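Local coordinates for beta-N-acetylhexosaminidase (Streptomyces plicatus, PDB 1JAK), which hydrolyses terminal beta-linked N-acetylhexosamine residues from glycans, probably by the substrate-assisted mechanism of glycoside hydrolase family 20, at residues R26-P31 against V487-Q492; L130-E135 against Q492-E497; A265-D270 against K291-D296. All coordinates share one frame; numbering follows the deposited sequence.

Overall arrangement
Contacts 1 and 2 sit side by side, their centres about 12 Å apart, where the C-terminal helices 482-490 and 493-499 return to the N-terminal domain 2 region. They share Gln492 and touch directly, Leu489 CD1 lying 3.8 Å from Trp496 CH2. Along the chain their segments alternate: 26-31, then 130-135, and later 487-492 and 492-497, so the chain's two ends pack together. Contact 3 falls between these in sequence, within the catalytic domain, on a loop and helix outside the barrel strands, yet on the opposite side of the chain's centre, its own centre 51 to 53 Å from the others. Two contacts thus join domain 2 to the C-terminal helices, whereas the third is local to one barrel crossover.

Contact 1 (R26-P31 against V487-Q492); sequences RVIPAP and VRLAAQ
Arg488, on helix 482-490, reaches into the loop 26-31 that leads to the first strand of domain 2, at the interface between this N-terminal family 20 domain and the helices that follow the TIM barrel. The polar link is Arg488 NH1 to Val27 O, 3.0 Å, a bent bond (139° at the hydrogen) with the oxygen tilted out of the guanidinium plane. The same NH1 forms a salt bridge with Glu471 OE1, which also accepts from Ala30 N; the carboxylate thereby ties loop and arginine to helix 465-474. Over one face of the Arg488 guanidinium lies the Ala30 methyl, CB being 3.6 Å from NH2.

The apolar packing centres on Ile28. Its CD1 rests 3.6 Å from Leu489 CA and 4.0 Å from Leu489 CD1, while Ile28 CG1 crosses Arg488 NH1 at 3.7 Å. In Arg26, chi1 of -166° puts CG beside Ala491 CB, and CD meets the same methyl at 3.7 Å. Within the C-terminal segment, Gln492 folds back on the helix: NE2 donates a nearly straight bond to Arg488 O, 3.0 Å, and the same NE2 lies 4.0 Å from Ile28 CD1.

Contact 2 (L130-E135 against Q492-E497); sequences LPPAVE and QAPYWE
Tyr495 meets Pro132 and Leu130 because its CG stands anti to its own carbonyl carbon (chi1 -67°) and chi2 of 77° turns the ring so that one face looks at the proline. The other side chain set by its torsions is Glu135, whose chain bends at chi2 (-65°) beside the tyrosine backbone. The arrangement is a proline-aromatic CH-pi contact between the loop and short 3-10 turn 132-135 that follow helix 116-129, in domain 2, and the start of helix 493-499.

Pro132 CG sits over the Tyr495 ring, 3.7 Å from its centroid and displaced toward the rim, where CE1 is 3.4 Å from that same CG. The proline ring also meets Pro494: the two CG atoms, Pro132 CG and Pro494 CG, are 3.7 Å apart, and the rings cross obliquely. Pro132 is thus wedged against two consecutive residues of the helix, with its CA lying 3.6 Å from Tyr495 CD2.

At the far end of the ring, the phenol hydroxyl donates to Leu130 O, at 2.6 Å from OH. Leu130 is the first residue to leave helical geometry after helix 116-129, and its carbonyl oxygen lies near the plane of the tyrosine ring; the bond fixes the tip of the ring, and the proline on its face should hinder its turning. The hydroxyl is buried, and this bond satisfies it.

Glu135 OE2 stands at the CD2 edge of the ring, near its plane, 4.2 Å from Tyr495 CD2, while OE1 is taken by a salt bridge to Arg185. Lower down the same side chain, Glu135 CG packs 3.4 Å from Tyr495 O.

Contact 3 (A265-D270 against K291-D296); sequences AELNCD and KDVTYD
Lys291 stretches from the foot of helix 292-307 across the backbone of Glu266, Asn268 and Cys269. Both segments belong to the TIM-barrel catalytic domain: residues 265-270 lie in the loop between helix 258-263 and helix 292-307, part of the connection from barrel strand 246-250 to strand 313-315. Followed outward, the lysine CB points at the loop, and the chain then runs extended to CE. CD passes 3.7 Å from Glu266 O. CE, held anti by chi3 of 173°, lies against two carbonyl oxygens, 3.2 Å from Asn268 O and 3.7 Å from Cys269 O. At CE the chain bends (chi4 -62°), and NZ reaches the loop through water: one water 2.7 Å from NZ donates to Cys269 O, and another, more weakly held by the lysine, donates to Glu266 O. An alanine here would probably leave those two waters without their ammonium partner and open a gap where CD and CE pack against the carbonyls of Glu266, Asn268 and Cys269.

Val293, two residues on, in the first turn of the helix, supplies the apolar part. Its CG1 is 3.7 Å from Glu266 O and 4.3 Å from Leu267 CD2; its CG2 meets Glu266 OE1 at 3.8 Å, the two side chains crossing at about a right angle. A further water joins the segments, donating to both Leu267 O and Thr294 OG1.

The loop has its own bracing. Cys269 is in a disulfide with Cys288, and Asn268 ND2, which also bonds Leu261 O, donates to Ala265 O at 3.1 Å, approaching from above the carbonyl plane on the same face as Asn268 N.

Contact 1 (R26-P31 against V487-Q492)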
loop_
_atom_site.group_PDB
_atom_site.type_symbol
_atom_site.label_atom_id
_atom_site.label_comp_id
_atom_site.label_asym_id
_atom_site.label_seq_id
_atom_site.Cartn_x
_atom_site.Cartn_y
_atom_site.Cartn_z
ATOM N N ARG A 26 -2.389 -18.693 -12.837
ATOM C CA ARG A 26 -1.370 -18.607 -11.801
ATOM C C ARG A 26 -0.837 -17.199 -11.577
ATOM O O ARG A 26 0.328 -16.909 -11.853
ATOM C CB ARG A 26 -0.223 -19.571 -12.124
ATOM C CG ARG A 26 0.738 -19.813 -10.968
ATOM C CD ARG A 26 1.418 -21.167 -11.114
ATOM N NE ARG A 26 0.446 -22.257 -11.058
ATOM C CZ ARG A 26 0.744 -23.540 -11.237
ATOM N NH1 ARG A 26 1.995 -23.907 -11.487
ATOM N NH2 ARG A 26 -0.209 -24.459 -11.165
ATOM N N VAL A 27 -1.702 -16.328 -11.065
ATOM C CA VAL A 27 -1.320 -14.947 -10.789
ATOM C C VAL A 27 -1.957 -14.480 -9.482
ATOM O O VAL A 27 -2.962 -15.035 -9.033
ATOM C CB VAL A 27 -1.768 -13.994 -11.922
ATOM C CG1 VAL A 27 -1.345 -14.543 -13.277
ATOM C CG2 VAL A 27 -3.254 -13.799 -11.875
ATOM N N ILE A 28 -1.362 -13.458 -8.876
ATOM C CA ILE A 28 -1.872 -12.899 -7.629
ATOM C C ILE A 28 -1.988 -11.394 -7.824
ATOM O O ILE A 28 -1.032 -10.753 -8.254
ATOM C CB ILE A 28 -0.908 -13.159 -6.445
ATOM C CG1 ILE A 28 -0.732 -14.663 -6.222
ATOM C CG2 ILE A 28 -1.455 -12.502 -5.178
ATOM C CD1 ILE A 28 0.345 -15.009 -5.201
ATOM N N PRO A 29 -3.159 -10.810 -7.522
ATOM C CA PRO A 29 -4.389 -11.438 -7.017
ATOM C C PRO A 29 -5.039 -12.383 -8.027
ATOM O O PRO A 29 -4.859 -12.241 -9.235
ATOM C CB PRO A 29 -5.302 -10.242 -6.737
ATOM C CG PRO A 29 -4.346 -9.128 -6.450
ATOM C CD PRO A 29 -3.277 -9.342 -7.492
ATOM N N ALA A 30 -5.805 -13.346 -7.529
ATOM C CA ALA A 30 -6.508 -14.269 -8.410
ATOM C C ALA A 30 -7.454 -13.420 -9.262
ATOM O O ALA A 30 -8.186 -12.584 -8.735
ATOM C CB ALA A 30 -7.306 -15.271 -7.581
ATOM N N PRO A 31 -7.441 -13.603 -10.593
ATOM C CA PRO A 31 -8.344 -12.801 -11.425
ATOM C C PRO A 31 -9.794 -13.253 -11.251
ATOM O O PRO A 31 -10.055 -14.414 -10.929
ATOM C CB PRO A 31 -7.832 -13.055 -12.846
ATOM C CG PRO A 31 -6.392 -13.412 -12.643
ATOM C CD PRO A 31 -6.450 -14.304 -11.425
ATOM N N VAL A 487 -0.194 -22.320 -3.773
ATOM C CA VAL A 487 0.499 -22.797 -4.966
ATOM C C VAL A 487 0.846 -21.601 -5.846
ATOM O O VAL A 487 1.921 -21.551 -6.444
ATOM C CB VAL A 487 -0.368 -23.786 -5.774
ATOM C CG1 VAL A 487 0.339 -24.150 -7.073
ATOM C CG2 VAL A 487 -0.625 -25.037 -4.950
ATOM N N ARG A 488 -0.069 -20.641 -5.924
ATOM C CA ARG A 488 0.164 -19.441 -6.717
ATOM C C ARG A 488 1.229 -18.583 -6.037
ATOM O O ARG A 488 2.017 -17.911 -6.706
ATOM C CB ARG A 488 -1.141 -18.655 -6.891
ATOM C CG ARG A 488 -2.134 -19.353 -7.824
ATOM C CD ARG A 488 -3.367 -18.505 -8.129
ATOM N NE ARG A 488 -4.346 -18.503 -7.042
ATOM C CZ ARG A 488 -4.636 -17.442 -6.294
ATOM N NH1 ARG A 488 -4.021 -16.285 -6.508
ATOM N NH2 ARG A 488 -5.554 -17.533 -5.340
ATOM N N LEU A 489 1.261 -18.613 -4.708
ATOM C CA LEU A 489 2.261 -17.845 -3.971
ATOM C C LEU A 489 3.619 -18.524 -4.120
ATOM O O LEU A 489 4.639 -17.862 -4.308
ATOM C CB LEU A 489 1.888 -17.749 -2.484
ATOM C CG LEU A 489 2.806 -16.879 -1.615
ATOM C CD1 LEU A 489 2.786 -15.438 -2.118
ATOM C CD2 LEU A 489 2.341 -16.934 -0.161
ATOM N N ALA A 490 3.630 -19.851 -4.041
ATOM C CA ALA A 490 4.869 -20.609 -4.176
ATOM C C ALA A 490 5.541 -20.306 -5.512
ATOM O O ALA A 490 6.768 -20.263 -5.607
ATOM C CB ALA A 490 4.581 -22.103 -4.076
ATOM N N ALA A 491 4.722 -20.089 -6.534
ATOM C CA ALA A 491 5.211 -19.811 -7.879
ATOM C C ALA A 491 5.984 -18.502 -7.998
ATOM O O ALA A 491 6.718 -18.300 -8.967
ATOM C CB ALA A 491 4.046 -19.811 -8.856
ATOM N N GLN A 492 5.825 -17.617 -7.018
ATOM C CA GLN A 492 6.512 -16.328 -7.053
ATOM C C GLN A 492 8.001 -16.420 -6.724
ATOM O O GLN A 492 8.772 -15.543 -7.102
ATOM C CB GLN A 492 5.857 -15.346 -6.074
ATOM C CG GLN A 492 4.350 -15.180 -6.225
ATOM C CD GLN A 492 3.930 -14.776 -7.624
ATOM O OE1 GLN A 492 4.480 -13.842 -8.209
ATOM N NE2 GLN A 492 2.939 -15.472 -8.165
HETATM O O HOH W 1 1.815 -15.361 -10.639
#

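Contact 2 (L130-E135 against Q492-E497)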
loop_
_atom_site.group_PDB
_atom_site.type_symbol
_atom_site.label_atom_id
_atom_site.label_comp_id
_atom_site.label_asym_id
_atom_site.label_seq_id
_atom_site.Cartn_x
_atom_site.Cartn_y
_atom_site.Cartn_z
ATOM N N LEU A 130 4.434 -13.937 -17.859
ATOM C CA LEU A 130 5.752 -14.112 -18.458
ATOM C C LEU A 130 6.608 -14.868 -17.440
ATOM O O LEU A 130 6.274 -14.903 -16.253
ATOM C CB LEU A 130 6.370 -12.747 -18.777
ATOM C CG LEU A 130 5.751 -12.033 -19.982
ATOM C CD1 LEU A 130 6.201 -10.580 -20.024
ATOM C CD2 LEU A 130 6.163 -12.761 -21.257
ATOM N N PRO A 131 7.710 -15.495 -17.889
ATOM C CA PRO A 131 8.614 -16.260 -17.019
ATOM C C PRO A 131 9.455 -15.409 -16.067
ATOM O O PRO A 131 9.651 -14.218 -16.295
ATOM C CB PRO A 131 9.473 -17.031 -18.016
ATOM C CG PRO A 131 9.592 -16.051 -19.147
ATOM C CD PRO A 131 8.171 -15.543 -19.290
ATOM N N PRO A 132 9.972 -16.024 -14.989
ATOM C CA PRO A 132 10.798 -15.348 -13.981
ATOM C C PRO A 132 11.965 -14.562 -14.573
ATOM O O PRO A 132 12.391 -13.554 -14.014
ATOM C CB PRO A 132 11.280 -16.499 -13.101
ATOM C CG PRO A 132 10.162 -17.486 -13.192
ATOM C CD PRO A 132 9.818 -17.453 -14.662
ATOM N N ALA A 133 12.481 -15.034 -15.703
ATOM C CA ALA A 133 13.605 -14.379 -16.363
ATOM C C ALA A 133 13.300 -12.920 -16.697
ATOM O O ALA A 133 14.212 -12.116 -16.884
ATOM C CB ALA A 133 13.972 -15.139 -17.639
ATOM N N VAL A 134 12.017 -12.581 -16.764
ATOM C CA VAL A 134 11.607 -11.217 -17.088
ATOM C C VAL A 134 12.098 -10.208 -16.043
ATOM O O VAL A 134 12.168 -9.004 -16.311
ATOM C CB VAL A 134 10.060 -11.129 -17.223
ATOM C CG1 VAL A 134 9.402 -11.195 -15.851
ATOM C CG2 VAL A 134 9.664 -9.854 -17.960
ATOM N N GLU A 135 12.458 -10.707 -14.863
ATOM C CA GLU A 135 12.934 -9.860 -13.769
ATOM C C GLU A 135 14.416 -9.489 -13.871
ATOM O O GLU A 135 14.881 -8.596 -13.163
ATOM C CB GLU A 135 12.710 -10.556 -12.423
ATOM C CG GLU A 135 11.262 -10.874 -12.072
ATOM C CD GLU A 135 10.404 -9.635 -11.886
ATOM O OE1 GLU A 135 10.956 -8.549 -11.599
ATOM O OE2 GLU A 135 9.170 -9.752 -12.015
ATOM N N GLN A 492 5.825 -17.617 -7.018
ATOM C CA GLN A 492 6.512 -16.328 -7.053
ATOM C C GLN A 492 8.001 -16.420 -6.724
ATOM O O GLN A 492 8.772 -15.543 -7.102
ATOM C CB GLN A 492 5.857 -15.346 -6.074
ATOM C CG GLN A 492 4.350 -15.180 -6.225
ATOM C CD GLN A 492 3.930 -14.776 -7.624
ATOM O OE1 GLN A 492 4.480 -13.842 -8.209
ATOM N NE2 GLN A 492 2.939 -15.472 -8.165
ATOM N N ALA A 493 8.402 -17.479 -6.025
ATOM C CA ALA A 493 9.796 -17.656 -5.616
ATOM C C ALA A 493 10.854 -17.328 -6.674
ATOM O O ALA A 493 11.729 -16.493 -6.443
ATOM C CB ALA A 493 10.006 -19.075 -5.090
ATOM N N PRO A 494 10.790 -17.976 -7.847
ATOM C CA PRO A 494 11.795 -17.681 -8.875
ATOM C C PRO A 494 11.781 -16.235 -9.365
ATOM O O PRO A 494 12.816 -15.704 -9.767
ATOM C CB PRO A 494 11.470 -18.690 -9.976
ATOM C CG PRO A 494 9.999 -18.906 -9.817
ATOM C CD PRO A 494 9.838 -18.994 -8.319
ATOM N N TYR A 495 10.612 -15.601 -9.335
ATOM C CA TYR A 495 10.503 -14.210 -9.761
ATOM C C TYR A 495 11.201 -13.305 -8.747
ATOM O O TYR A 495 11.964 -12.412 -9.116
ATOM C CB TYR A 495 9.033 -13.790 -9.883
ATOM C CG TYR A 495 8.281 -14.478 -11.001
ATOM C CD1 TYR A 495 7.847 -15.795 -10.868
ATOM C CD2 TYR A 495 8.018 -13.813 -12.200
ATOM C CE1 TYR A 495 7.170 -16.440 -11.900
ATOM C CE2 TYR A 495 7.341 -14.446 -13.241
ATOM C CZ TYR A 495 6.921 -15.760 -13.082
ATOM O OH TYR A 495 6.260 -16.401 -14.107
ATOM N N TRP A 496 10.943 -13.541 -7.465
ATOM C CA TRP A 496 11.558 -12.725 -6.431
ATOM C C TRP A 496 13.071 -12.914 -6.400
ATOM O O TRP A 496 13.818 -11.953 -6.221
ATOM C CB TRP A 496 10.930 -13.040 -5.070
ATOM C CG TRP A 496 9.477 -12.660 -5.025
ATOM C CD1 TRP A 496 8.864 -11.687 -5.769
ATOM C CD2 TRP A 496 8.468 -13.197 -4.162
ATOM N NE1 TRP A 496 7.539 -11.587 -5.422
ATOM C CE2 TRP A 496 7.268 -12.500 -4.438
ATOM C CE3 TRP A 496 8.460 -14.199 -3.183
ATOM C CZ2 TRP A 496 6.071 -12.773 -3.766
ATOM C CZ3 TRP A 496 7.265 -14.471 -2.514
ATOM C CH2 TRP A 496 6.089 -13.758 -2.811
ATOM N N GLU A 497 13.518 -14.151 -6.589
ATOM C CA GLU A 497 14.948 -14.443 -6.608
ATOM C C GLU A 497 15.610 -13.688 -7.757
ATOM O O GLU A 497 16.647 -13.051 -7.578
ATOM C CB GLU A 497 15.173 -15.949 -6.774
ATOM C CG GLU A 497 14.852 -16.759 -5.526
ATOM C CD GLU A 497 14.856 -18.252 -5.782
ATOM O OE1 GLU A 497 15.536 -18.694 -6.732
ATOM O OE2 GLU A 497 14.187 -18.985 -5.023
#

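Contact 3 (A265-D270 against K291-D296)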
loop_
_atom_site.group_PDB
_atom_site.type_symbol
_atom_site.label_atom_id
_atom_site.label_comp_id
_atom_site.label_asym_id
_atom_site.label_seq_id
_atom_site.Cartn_x
_atom_site.Cartn_y
_atom_site.Cartn_z
ATOM N N ALA A 265 8.566 23.845 22.382
ATOM C CA ALA A 265 8.214 23.784 23.796
ATOM C C ALA A 265 6.778 24.222 24.084
ATOM O O ALA A 265 6.096 23.624 24.916
ATOM C CB ALA A 265 9.191 24.639 24.605
ATOM N N GLU A 266 6.316 25.257 23.390
ATOM C CA GLU A 266 4.970 25.789 23.602
ATOM C C GLU A 266 3.816 24.804 23.405
ATOM O O GLU A 266 2.734 24.987 23.972
ATOM C CB GLU A 266 4.754 27.014 22.708
ATOM C CG GLU A 266 4.843 26.718 21.226
ATOM C CD GLU A 266 5.006 27.971 20.393
ATOM O OE1 GLU A 266 4.075 28.806 20.374
ATOM O OE2 GLU A 266 6.073 28.122 19.759
ATOM N N LEU A 267 4.036 23.760 22.611
ATOM C CA LEU A 267 2.989 22.774 22.357
ATOM C C LEU A 267 2.780 21.825 23.530
ATOM O O LEU A 267 1.778 21.114 23.592
ATOM C CB LEU A 267 3.336 21.947 21.117
ATOM C CG LEU A 267 3.477 22.697 19.797
ATOM C CD1 LEU A 267 3.922 21.726 18.713
ATOM C CD2 LEU A 267 2.152 23.343 19.435
ATOM N N ASN A 268 3.728 21.820 24.457
ATOM C CA ASN A 268 3.671 20.926 25.609
ATOM C C ASN A 268 2.868 21.479 26.773
ATOM O O ASN A 268 2.930 22.667 27.076
ATOM C CB ASN A 268 5.094 20.603 26.050
ATOM C CG ASN A 268 5.884 19.911 24.961
ATOM O OD1 ASN A 268 5.801 18.695 24.801
ATOM N ND2 ASN A 268 6.638 20.689 24.186
ATOM N N CYS A 269 2.113 20.605 27.429
ATOM C CA CYS A 269 1.290 21.031 28.550
ATOM C C CYS A 269 2.086 21.757 29.636
ATOM O O CYS A 269 1.572 22.681 30.265
ATOM C CB CYS A 269 0.561 19.836 29.155
ATOM S SG CYS A 269 -0.915 19.252 28.253
ATOM N N ASP A 270 3.330 21.345 29.862
ATOM C CA ASP A 270 4.154 21.999 30.876
ATOM C C ASP A 270 5.104 23.023 30.256
ATOM O O ASP A 270 5.984 23.563 30.928
ATOM C CB ASP A 270 4.930 20.955 31.695
ATOM C CG ASP A 270 5.902 20.149 30.858
ATOM O OD1 ASP A 270 5.699 20.048 29.630
ATOM O OD2 ASP A 270 6.865 19.602 31.439
ATOM N N LYS A 291 -4.719 23.695 25.317
ATOM C CA LYS A 291 -4.013 24.901 24.885
ATOM C C LYS A 291 -4.482 25.367 23.515
ATOM O O LYS A 291 -4.643 24.561 22.603
ATOM C CB LYS A 291 -2.504 24.661 24.838
ATOM C CG LYS A 291 -1.828 24.600 26.194
ATOM C CD LYS A 291 -0.319 24.520 26.036
ATOM C CE LYS A 291 0.382 24.636 27.375
ATOM N NZ LYS A 291 0.099 25.947 28.021
ATOM N N ASP A 292 -4.695 26.672 23.367
ATOM C CA ASP A 292 -5.141 27.211 22.089
ATOM C C ASP A 292 -4.118 27.022 20.975
ATOM O O ASP A 292 -4.487 26.736 19.838
ATOM C CB ASP A 292 -5.466 28.705 22.205
ATOM C CG ASP A 292 -6.778 28.969 22.918
ATOM O OD1 ASP A 292 -7.718 28.164 22.760
ATOM O OD2 ASP A 292 -6.872 29.997 23.622
ATOM N N VAL A 293 -2.838 27.187 21.294
ATOM C CA VAL A 293 -1.790 27.055 20.285
ATOM C C VAL A 293 -1.833 25.698 19.585
ATOM O O VAL A 293 -1.444 25.575 18.424
ATOM C CB VAL A 293 -0.383 27.265 20.897
ATOM C CG1 VAL A 293 -0.048 26.129 21.849
ATOM C CG2 VAL A 293 0.655 27.371 19.783
ATOM N N THR A 294 -2.322 24.686 20.291
ATOM C CA THR A 294 -2.418 23.342 19.735
ATOM C C THR A 294 -3.219 23.304 18.439
ATOM O O THR A 294 -2.838 22.637 17.474
ATOM C CB THR A 294 -3.082 22.386 20.742
ATOM O OG1 THR A 294 -2.249 22.270 21.899
ATOM C CG2 THR A 294 -3.286 21.005 20.123
ATOM N N TYR A 295 -4.329 24.032 18.419
ATOM C CA TYR A 295 -5.201 24.059 17.256
ATOM C C TYR A 295 -4.682 24.947 16.133
ATOM O O TYR A 295 -5.011 24.728 14.966
ATOM C CB TYR A 295 -6.605 24.442 17.717
ATOM C CG TYR A 295 -7.065 23.479 18.787
ATOM C CD1 TYR A 295 -7.509 22.200 18.451
ATOM C CD2 TYR A 295 -6.914 23.786 20.140
ATOM C CE1 TYR A 295 -7.780 21.246 19.431
ATOM C CE2 TYR A 295 -7.180 22.841 21.128
ATOM C CZ TYR A 295 -7.609 21.572 20.767
ATOM O OH TYR A 295 -7.845 20.624 21.737
ATOM N N ASP A 296 -3.865 25.939 16.471
ATOM C CA ASP A 296 -3.277 26.790 15.443
ATOM C C ASP A 296 -2.259 25.915 14.717
ATOM O O ASP A 296 -2.162 25.926 13.489
ATOM C CB ASP A 296 -2.562 27.995 16.060
ATOM C CG ASP A 296 -3.524 28.998 16.665
ATOM O OD1 ASP A 296 -4.612 29.202 16.088
ATOM O OD2 ASP A 296 -3.183 29.594 17.707
HETATM O O HOH W 2 2.224 27.032 25.779
HETATM O O HOH W 3 -0.081 20.707 21.751
HETATM O O HOH W 4 2.215 25.451 29.699
#